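Local coordinates for YdhT protein (Bacillus subtilis, PDB 3CBW), which hydrolyses internal beta-1,4-mannosidic linkages in mannan, galactomannan and glucomannan and takes part in glucomannan degradation, at residues Trp327-Lys331 with Gly332-Asn336. The protein carries 3 engineered substitutions. Sequence-based numbering, arbitrary orientation.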
loop_
_atom_site.group_PDB
_atom_site.type_symbol
_atom_site.label_atom_id
_atom_site.label_comp_id
_atom_site.label_asym_id
_atom_site.label_seq_id
_atom_site.Cartn_x
_atom_site.Cartn_y
_atom_site.Cartn_z
ATOM N N TRP A 327 5.656 7.477 -19.813
ATOM C CA TRP A 327 4.918 7.809 -18.593
ATOM C C TRP A 327 5.539 7.277 -17.310
ATOM O O TRP A 327 5.254 7.807 -16.236
ATOM C CB TRP A 327 3.493 7.294 -18.689
ATOM C CG TRP A 327 2.565 8.153 -19.495
ATOM C CD1 TRP A 327 2.832 8.787 -20.678
ATOM C CD2 TRP A 327 1.207 8.454 -19.174
ATOM N NE1 TRP A 327 1.716 9.472 -21.103
ATOM C CE2 TRP A 327 0.702 9.276 -20.204
ATOM C CE3 TRP A 327 0.361 8.101 -18.114
ATOM C CZ2 TRP A 327 -0.612 9.766 -20.198
ATOM C CZ3 TRP A 327 -0.941 8.586 -18.107
ATOM C CH2 TRP A 327 -1.419 9.405 -19.150
ATOM N N THR A 328 6.359 6.239 -17.412
ATOM C CA THR A 328 6.821 5.535 -16.215
ATOM C C THR A 328 8.013 6.239 -15.574
ATOM O O THR A 328 9.005 6.537 -16.235
ATOM C CB THR A 328 7.140 4.080 -16.560
ATOM O OG1 THR A 328 5.987 3.499 -17.174
ATOM C CG2 THR A 328 7.494 3.283 -15.312
ATOM N N LEU A 329 7.899 6.499 -14.276
ATOM C CA LEU A 329 8.949 7.129 -13.505
ATOM C C LEU A 329 9.588 6.074 -12.607
ATOM O O LEU A 329 8.909 5.454 -11.777
ATOM C CB LEU A 329 8.336 8.272 -12.696
ATOM C CG LEU A 329 9.264 9.248 -11.982
ATOM C CD1 LEU A 329 8.542 10.558 -11.685
ATOM C CD2 LEU A 329 9.864 8.652 -10.707
ATOM N N ASN A 330 10.896 5.883 -12.767
ATOM C CA ASN A 330 11.620 4.821 -12.087
ATOM C C ASN A 330 12.546 5.355 -10.999
ATOM O O ASN A 330 12.677 6.571 -10.820
ATOM C CB ASN A 330 12.379 3.988 -13.122
ATOM C CG ASN A 330 11.438 3.324 -14.098
ATOM O OD1 ASN A 330 10.421 2.764 -13.700
ATOM N ND2 ASN A 330 11.748 3.406 -15.378
ATOM N N LYS A 331 13.143 4.442 -10.238
ATOM C CA LYS A 331 14.081 4.808 -9.191
ATOM C C LYS A 331 15.134 5.755 -9.762
ATOM O O LYS A 331 15.677 5.509 -10.844
ATOM C CB LYS A 331 14.754 3.551 -8.644
ATOM C CG LYS A 331 15.486 3.757 -7.326
ATOM C CD LYS A 331 16.306 2.525 -6.958
ATOM C CE LYS A 331 16.861 2.615 -5.531
ATOM N NZ LYS A 331 17.817 1.491 -5.269
ATOM N N GLY A 332 15.398 6.834 -9.034
ATOM C CA GLY A 332 16.381 7.840 -9.458
ATOM C C GLY A 332 15.776 9.021 -10.202
ATOM O O GLY A 332 16.496 9.968 -10.550
ATOM N N GLU A 333 14.468 8.979 -10.467
ATOM C CA GLU A 333 13.789 10.037 -11.234
ATOM C C GLU A 333 12.849 10.903 -10.386
ATOM O O GLU A 333 12.061 11.684 -10.924
ATOM C CB GLU A 333 13.045 9.446 -12.433
ATOM C CG GLU A 333 13.945 8.724 -13.416
ATOM C CD GLU A 333 13.221 8.376 -14.704
ATOM O OE1 GLU A 333 12.305 7.533 -14.671
ATOM O OE2 GLU A 333 13.564 8.959 -15.760
ATOM N N ILE A 334 12.947 10.788 -9.068
ATOM C CA ILE A 334 12.168 11.628 -8.156
ATOM C C ILE A 334 12.942 12.928 -7.973
ATOM O O ILE A 334 12.418 14.014 -8.219
ATOM C CB ILE A 334 11.909 10.931 -6.797
ATOM C CG1 ILE A 334 11.138 9.623 -7.025
ATOM C CG2 ILE A 334 11.135 11.844 -5.860
ATOM C CD1 ILE A 334 10.992 8.746 -5.790
ATOM N N TRP A 335 14.199 12.789 -7.556
ATOM C CA TRP A 335 15.123 13.906 -7.398
ATOM C C TRP A 335 16.052 13.971 -8.595
ATOM O O TRP A 335 16.439 12.943 -9.159
ATOM C CB TRP A 335 15.959 13.731 -6.122
ATOM C CG TRP A 335 15.129 13.454 -4.905
ATOM C CD1 TRP A 335 14.749 12.229 -4.431
ATOM C CD2 TRP A 335 14.544 14.424 -4.027
ATOM N NE1 TRP A 335 13.974 12.378 -3.304
ATOM C CE2 TRP A 335 13.832 13.715 -3.033
ATOM C CE3 TRP A 335 14.565 15.825 -3.974
ATOM C CZ2 TRP A 335 13.138 14.360 -2.001
ATOM C CZ3 TRP A 335 13.877 16.466 -2.945
ATOM C CH2 TRP A 335 13.171 15.731 -1.976
ATOM N N ASN A 336 16.389 15.192 -8.990
ATOM C CA ASN A 336 17.455 15.433 -9.937
ATOM C C ASN A 336 18.634 15.973 -9.140
ATOM O O ASN A 336 18.781 17.187 -8.968
ATOM C CB ASN A 336 16.999 16.423 -11.009
ATOM C CG ASN A 336 18.071 16.691 -12.053
ATOM O OD1 ASN A 336 19.051 15.946 -12.169
ATOM N ND2 ASN A 336 17.885 17.761 -12.821
HETATM O O HOH W 1 11.353 7.605 -17.192
#
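The chain makes a type II beta turn from Asn330 to Glu333, with Lys331 and Gly332 at its corners, closed by the hydrogen bond from Glu333 N to Asn330 O at 3.0 Å. Gly332 takes the second corner with a positive phi of 95°, which suits a residue without a CB, close to the carbonyl of Lys331.

The Glu333 side chain turns back over the incoming chain. Its CG lies beside its own backbone N (chi1 -60°), and the chain then runs extended toward Asn330. Glu333 OE1 accepts Asn330 N at 2.9 Å through its anti lone pair, and the bond is almost straight (174°). The backbone of Asn330 is thus held twice by one residue, at N by the carboxylate and at O by the backbone N-H of Glu333. A water lies 2.7 Å from Glu333 OE1 and 2.8 Å from Thr328 O and may link them.

The Leu329 and Glu333 side chains lie alongside each other, pointing in opposing directions, with Leu329 CD2 3.7 Å from Glu333 CB. The same methyl meets Ile334 CG1 at 4.0 Å. Leu329 and Ile334 both pack on Trp29 of helix 21-32. The Asn330 amide faces elsewhere, bonding to Ser43 OG and Tyr323 O.

Strand 328-329 pairs in parallel with strand 41-49 of the family 26 TIM barrel. The type II turn, with glycine at its second corner, leads toward strand 335-336, away from the presumed active site.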